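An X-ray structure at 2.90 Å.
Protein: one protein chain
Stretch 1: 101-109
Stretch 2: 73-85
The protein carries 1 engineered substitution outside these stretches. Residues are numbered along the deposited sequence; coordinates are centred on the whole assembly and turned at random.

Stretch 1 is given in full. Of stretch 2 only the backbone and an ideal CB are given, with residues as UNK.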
ATOM      1  N   LEU B 101      18.512  29.103   5.221  1.00 91.43           N
ATOM      2  CA  LEU B 101      19.444  28.519   4.261  1.00 87.89           C
ATOM      3  C   LEU B 101      18.768  27.863   3.063  1.00 96.29           C
ATOM      4  O   LEU B 101      19.431  27.542   2.080  1.00102.40           O
ATOM      5  CB  LEU B 101      20.311  27.472   4.943  1.00 85.58           C
ATOM      6  CG  LEU B 101      20.966  27.932   6.228  1.00 86.79           C
ATOM      7  CD1 LEU B 101      21.584  26.745   6.944  1.00 72.98           C
ATOM      8  CD2 LEU B 101      21.992  28.980   5.894  1.00 64.84           C
ATOM      9  N   TYR B 102      17.458  27.638   3.151  1.00104.64           N
ATOM     10  CA  TYR B 102      16.722  26.937   2.097  1.00 90.77           C
ATOM     11  C   TYR B 102      15.398  27.596   1.781  1.00 92.42           C
ATOM     12  O   TYR B 102      14.779  28.202   2.661  1.00 84.51           O
ATOM     13  CB  TYR B 102      16.471  25.501   2.501  1.00 79.94           C
ATOM     14  CG  TYR B 102      17.726  24.692   2.609  1.00 90.41           C
ATOM     15  CD1 TYR B 102      18.338  24.181   1.475  1.00 90.66           C
ATOM     16  CD2 TYR B 102      18.312  24.445   3.841  1.00 87.43           C
ATOM     17  CE1 TYR B 102      19.498  23.430   1.565  1.00 77.99           C
ATOM     18  CE2 TYR B 102      19.463  23.683   3.944  1.00 87.28           C
ATOM     19  CZ  TYR B 102      20.055  23.183   2.804  1.00 83.16           C
ATOM     20  OH  TYR B 102      21.205  22.437   2.900  1.00102.75           O
ATOM     21  N   ARG B 103      14.970  27.474   0.522  1.00 95.12           N
ATOM     22  CA  ARG B 103      13.699  28.066   0.076  1.00 98.23           C
ATOM     23  C   ARG B 103      12.509  27.162   0.398  1.00 88.39           C
ATOM     24  O   ARG B 103      11.356  27.610   0.448  1.00 91.00           O
ATOM     25  CB  ARG B 103      13.729  28.423  -1.418  1.00 95.54           C
ATOM     26  CG  ARG B 103      14.774  29.459  -1.800  1.00113.86           C
ATOM     27  CD  ARG B 103      14.752  30.711  -0.909  1.00121.32           C
ATOM     28  NE  ARG B 103      16.119  31.131  -0.588  1.00147.63           N
ATOM     29  CZ  ARG B 103      16.645  31.140   0.635  1.00136.76           C
ATOM     30  NH1 ARG B 103      15.915  30.787   1.683  1.00110.86           N
ATOM     31  NH2 ARG B 103      17.902  31.523   0.813  1.00130.86           N
ATOM     32  N   VAL B 104      12.794  25.886   0.613  1.00 72.33           N
ATOM     33  CA  VAL B 104      11.763  24.960   1.036  1.00 78.20           C
ATOM     34  C   VAL B 104      12.185  24.179   2.278  1.00 71.14           C
ATOM     35  O   VAL B 104      13.252  23.575   2.328  1.00 72.55           O
ATOM     36  CB  VAL B 104      11.297  24.035  -0.123  1.00 79.98           C
ATOM     37  CG1 VAL B 104      10.511  22.848   0.392  1.00 91.34           C
ATOM     38  CG2 VAL B 104      10.426  24.816  -1.075  1.00 87.79           C
ATOM     39  N   VAL B 105      11.340  24.241   3.296  1.00 69.24           N
ATOM     40  CA  VAL B 105      11.495  23.410   4.463  1.00 68.70           C
ATOM     41  C   VAL B 105      10.280  22.500   4.541  1.00 67.27           C
ATOM     42  O   VAL B 105       9.159  22.935   4.321  1.00 86.22           O
ATOM     43  CB  VAL B 105      11.650  24.255   5.728  1.00 71.89           C
ATOM     44  CG1 VAL B 105      11.750  23.363   6.976  1.00 56.19           C
ATOM     45  CG2 VAL B 105      12.895  25.115   5.607  1.00 71.88           C
ATOM     46  N   VAL B 106      10.522  21.224   4.811  1.00 67.09           N
ATOM     47  CA  VAL B 106       9.466  20.232   4.882  1.00 60.49           C
ATOM     48  C   VAL B 106       9.562  19.502   6.206  1.00 67.81           C
ATOM     49  O   VAL B 106      10.567  18.847   6.492  1.00 83.52           O
ATOM     50  CB  VAL B 106       9.597  19.177   3.756  1.00 58.37           C
ATOM     51  CG1 VAL B 106       8.457  18.193   3.830  1.00 60.60           C
ATOM     52  CG2 VAL B 106       9.651  19.838   2.369  1.00 47.20           C
ATOM     53  N   MET B 107       8.508  19.597   7.005  1.00 68.82           N
ATOM     54  CA  MET B 107       8.483  18.919   8.298  1.00 71.77           C
ATOM     55  C   MET B 107       7.281  18.009   8.533  1.00 73.07           C
ATOM     56  O   MET B 107       6.227  18.150   7.902  1.00 68.84           O
ATOM     57  CB  MET B 107       8.552  19.942   9.433  1.00 69.36           C
ATOM     58  CG  MET B 107       7.366  20.876   9.515  1.00 62.02           C
ATOM     59  SD  MET B 107       7.757  22.167  10.683  1.00 61.37           S
ATOM     60  CE  MET B 107       7.941  21.133  12.123  1.00 41.04           C
ATOM     61  N   GLY B 108       7.451  17.094   9.482  1.00 79.71           N
ATOM     62  CA  GLY B 108       6.364  16.232   9.913  1.00 81.07           C
ATOM     63  C   GLY B 108       5.645  16.924  11.045  1.00 71.50           C
ATOM     64  O   GLY B 108       5.447  18.139  10.999  1.00 74.88           O
ATOM     65  N   GLY B 109       5.265  16.147  12.060  1.00 77.12           N
ATOM     66  CA  GLY B 109       4.690  16.686  13.288  1.00 78.48           C
ATOM     67  C   GLY B 109       5.764  17.194  14.231  1.00 79.45           C
ATOM     68  O   GLY B 109       6.964  17.027  13.978  1.00 71.16           O
ATOM     69  N   UNK B  73       7.124  10.228   5.577  1.00 51.78           N
ATOM     70  CA  UNK B  73       6.471  10.820   4.437  1.00 55.74           C
ATOM     71  C   UNK B  73       7.191  12.081   4.006  1.00 55.25           C
ATOM     72  O   UNK B  73       7.412  12.314   2.815  1.00 63.88           O
ATOM     73  CB  UNK B  73       5.005  11.120   4.754  1.00 55.74           C
ATOM     74  N   UNK B  74       7.577  12.882   4.988  1.00 57.58           N
ATOM     75  CA  UNK B  74       8.218  14.148   4.716  1.00 66.31           C
ATOM     76  C   UNK B  74       9.538  13.936   3.980  1.00 82.80           C
ATOM     77  O   UNK B  74       9.841  14.651   3.015  1.00 68.45           O
ATOM     78  CB  UNK B  74       8.446  14.919   6.018  1.00 66.31           C
ATOM     79  N   UNK B  75      10.301  12.936   4.429  1.00 74.36           N
ATOM     80  CA  UNK B  75      11.556  12.590   3.790  1.00 67.28           C
ATOM     81  C   UNK B  75      11.293  12.244   2.335  1.00 69.40           C
ATOM     82  O   UNK B  75      11.996  12.696   1.444  1.00 74.18           O
ATOM     83  CB  UNK B  75      12.241  11.429   4.513  1.00 67.28           C
ATOM     84  N   UNK B  76      10.240  11.478   2.107  1.00 64.80           N
ATOM     85  CA  UNK B  76       9.902  11.030   0.780  1.00 62.74           C
ATOM     86  C   UNK B  76       9.694  12.237  -0.108  1.00 67.21           C
ATOM     87  O   UNK B  76      10.269  12.330  -1.189  1.00 71.61           O
ATOM     88  CB  UNK B  76       8.659  10.138   0.798  1.00 62.74           C
ATOM     89  N   UNK B  77       8.892  13.177   0.370  1.00 63.38           N
ATOM     90  CA  UNK B  77       8.621  14.391  -0.387  1.00 66.07           C
ATOM     91  C   UNK B  77       9.900  15.192  -0.695  1.00 70.19           C
ATOM     92  O   UNK B  77      10.051  15.735  -1.774  1.00 60.97           O
ATOM     93  CB  UNK B  77       7.633  15.267   0.386  1.00 66.07           C
ATOM     94  N   UNK B  78      10.819  15.239   0.262  1.00 81.43           N
ATOM     95  CA  UNK B  78      12.073  15.987   0.129  1.00 76.69           C
ATOM     96  C   UNK B  78      12.968  15.438  -0.985  1.00 84.83           C
ATOM     97  O   UNK B  78      13.647  16.205  -1.670  1.00 73.23           O
ATOM     98  CB  UNK B  78      12.835  15.964   1.456  1.00 76.69           C
ATOM     99  N   UNK B  79      12.957  14.116  -1.169  1.00 81.02           N
ATOM    100  CA  UNK B  79      13.716  13.484  -2.242  1.00 70.00           C
ATOM    101  C   UNK B  79      13.300  14.186  -3.505  1.00 80.60           C
ATOM    102  O   UNK B  79      14.131  14.613  -4.312  1.00 86.60           O
ATOM    103  CB  UNK B  79      13.476  11.975  -2.323  1.00 70.00           C
ATOM    104  N   UNK B  80      11.989  14.350  -3.630  1.00 79.61           N
ATOM    105  CA  UNK B  80      11.399  14.899  -4.831  1.00 89.37           C
ATOM    106  C   UNK B  80      11.712  16.369  -5.087  1.00 81.43           C
ATOM    107  O   UNK B  80      11.828  16.772  -6.236  1.00 98.19           O
ATOM    108  CB  UNK B  80       9.881  14.715  -4.766  1.00 89.37           C
ATOM    109  N   UNK B  81      11.847  17.177  -4.043  1.00 86.07           N
ATOM    110  CA  UNK B  81      12.189  18.585  -4.271  1.00 86.82           C
ATOM    111  C   UNK B  81      13.643  18.946  -3.942  1.00 94.07           C
ATOM    112  O   UNK B  81      14.076  18.852  -2.794  1.00104.37           O
ATOM    113  CB  UNK B  81      11.258  19.469  -3.438  1.00 86.82           C
ATOM    114  N   UNK B  82      14.417  19.327  -4.975  1.00 98.02           N
ATOM    115  CA  UNK B  82      15.864  19.543  -4.844  1.00 99.92           C
ATOM    116  C   UNK B  82      16.242  20.793  -4.038  1.00 92.24           C
ATOM    117  O   UNK B  82      17.328  20.847  -3.465  1.00 95.70           O
ATOM    118  CB  UNK B  82      16.487  19.642  -6.238  1.00 99.92           C
ATOM    119  N   UNK B  83      15.341  21.768  -3.972  1.00 98.21           N
ATOM    120  CA  UNK B  83      15.593  23.008  -3.228  1.00100.10           C
ATOM    121  C   UNK B  83      15.146  22.939  -1.762  1.00 93.25           C
ATOM    122  O   UNK B  83      15.069  23.950  -1.063  1.00 90.77           O
ATOM    123  CB  UNK B  83      14.880  24.172  -3.919  1.00100.10           C
ATOM    124  N   UNK B  84      14.862  21.734  -1.297  1.00 88.52           N
ATOM    125  CA  UNK B  84      14.452  21.551   0.076  1.00 81.05           C
ATOM    126  C   UNK B  84      15.654  21.250   0.959  1.00 83.04           C
ATOM    127  O   UNK B  84      16.649  20.671   0.498  1.00 79.74           O
ATOM    128  CB  UNK B  84      13.416  20.430   0.179  1.00 81.05           C
ATOM    129  N   UNK B  85      15.554  21.655   2.226  1.00 83.12           N
ATOM    130  CA  UNK B  85      16.487  21.220   3.263  1.00 83.69           C
ATOM    131  C   UNK B  85      16.388  19.713   3.435  1.00 72.11           C
ATOM    132  O   UNK B  85      15.309  19.199   3.732  1.00 89.95           O
ATOM    133  CB  UNK B  85      16.207  21.933   4.588  1.00 83.69           C
TER

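Positions 73 to 80 belong to a helix that begins earlier in the chain and runs nearly antiparallel to strand 104-107, at 156°.

Position 73 has nothing of stretch 1 near its CB. Many helix-compatible residues would suit. It is Asn 73.

Position 74 points toward the strand, with its ideal CB 3.9 Å from Val 106 CG1 and 4.2 Å from Gly 108 N. Little space remains, so a small residue fits best. It is Ala 74, whose CB packs 4.0 Å from Val 106 CG1 and lies 4.3 Å from Gly 108 N.

Position 75 points away, and 76 is out of reach. Stretch 1 sets no limit at either. They are Met 75 and Leu 76.

Position 77 points toward the strand, with its ideal CB 4.6 Å from Val 106 CG1. A medium or large apolar side chain would suit. It is Leu 77, and its CD2 lies 4.1 Å from Val 106 CG1.

Position 78 points sideways, with its ideal CB 5.1 Å from Val 106 CG2. An apolar side chain that bends back could fill the gap. It is Ile 78, and Ile 78 CG1 comes within 3.6 Å of Val 106 CB.

Positions 79 and 80 are out of reach and open to many residues. They are Ser 79 and Ala 80.

Position 81 leaves helical phi/psi and points toward stretch 1, with its ideal CB 5.2 Å from Val 104 CG1. This leaves room for a longer apolar side chain. It is Ile 81, and its CD1 reaches 3.6 Å from Val 104 CG2.

Position 82 is second in a type I turn, and its phi of -71° allows proline among others. It is Pro 82.

Position 83 points sideways, with its ideal CB 5.1 Å from Arg 103 CB. Small or polar residues would suit the turn. It is Ser 83. Ser 83 O accepts a weak hydrogen bond from Val 104 N (3.4 Å); OG bonds elsewhere in the structure.

Position 84 bridges to Val 104, with its ideal CB 3.8 Å from Val 104 CG1 and 4.4 Å from Val 106 CG2. This favours a small side chain. It is Ala 84, and its CB touches both valines.

Position 85 has its ideal CB only 3.4 Å from Tyr 102 CD2, so a small residue suits best. It is Ala 85. Ala 85 N donates to Val 104 O (3.0 Å), and Ala 85 CA sits over the Tyr 102 ring face, 3.7 Å from the centroid.

Stretch 2 (73-85) NAMLLISAIPSAA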
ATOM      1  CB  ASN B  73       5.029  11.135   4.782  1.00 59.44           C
ATOM      2  CG  ASN B  73       4.224   9.899   5.000  1.00 62.63           C
ATOM      3  OD1 ASN B  73       3.368   9.843   5.879  1.00 77.82           O
ATOM      4  ND2 ASN B  73       4.502   8.878   4.202  1.00 66.03           N
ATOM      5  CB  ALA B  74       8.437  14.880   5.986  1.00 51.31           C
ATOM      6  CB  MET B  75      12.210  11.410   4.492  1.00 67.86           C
ATOM      7  CG  MET B  75      12.700  11.684   5.909  1.00 52.27           C
ATOM      8  SD  MET B  75      13.669  10.301   6.551  1.00 63.40           S
ATOM      9  CE  MET B  75      15.229  10.740   5.779  1.00 86.74           C
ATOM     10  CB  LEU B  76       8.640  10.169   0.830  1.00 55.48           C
ATOM     11  CG  LEU B  76       8.470   9.197  -0.337  1.00 82.87           C
ATOM     12  CD1 LEU B  76       9.648   8.220  -0.441  1.00 89.84           C
ATOM     13  CD2 LEU B  76       7.140   8.463  -0.218  1.00 81.53           C
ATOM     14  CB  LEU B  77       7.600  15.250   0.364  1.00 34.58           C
ATOM     15  CG  LEU B  77       7.277  16.615  -0.233  1.00 59.20           C
ATOM     16  CD1 LEU B  77       6.896  16.557  -1.742  1.00 55.78           C
ATOM     17  CD2 LEU B  77       6.163  17.241   0.585  1.00 43.93           C
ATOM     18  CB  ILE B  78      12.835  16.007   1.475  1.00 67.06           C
ATOM     19  CG1 ILE B  78      12.117  16.931   2.446  1.00 88.35           C
ATOM     20  CG2 ILE B  78      14.269  16.481   1.310  1.00 72.03           C
ATOM     21  CD1 ILE B  78      12.513  16.735   3.883  1.00 76.24           C
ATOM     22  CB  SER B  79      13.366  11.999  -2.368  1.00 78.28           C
ATOM     23  OG  SER B  79      13.219  11.360  -1.106  1.00 96.37           O
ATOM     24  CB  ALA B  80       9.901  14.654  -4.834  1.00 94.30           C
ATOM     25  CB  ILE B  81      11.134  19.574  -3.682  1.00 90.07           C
ATOM     26  CG1 ILE B  81      11.791  20.885  -3.250  1.00 97.71           C
ATOM     27  CG2 ILE B  81      10.312  18.941  -2.554  1.00 54.59           C
ATOM     28  CD1 ILE B  81      10.889  22.072  -3.389  1.00129.77           C
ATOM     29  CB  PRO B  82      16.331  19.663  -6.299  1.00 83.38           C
ATOM     30  CG  PRO B  82      15.136  20.186  -7.020  1.00 97.87           C
ATOM     31  CD  PRO B  82      13.947  19.565  -6.351  1.00 91.36           C
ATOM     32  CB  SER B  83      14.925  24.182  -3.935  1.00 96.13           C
ATOM     33  OG  SER B  83      15.312  24.209  -5.294  1.00120.72           O
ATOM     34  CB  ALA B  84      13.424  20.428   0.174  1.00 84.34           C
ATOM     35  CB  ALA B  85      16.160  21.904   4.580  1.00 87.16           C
TER
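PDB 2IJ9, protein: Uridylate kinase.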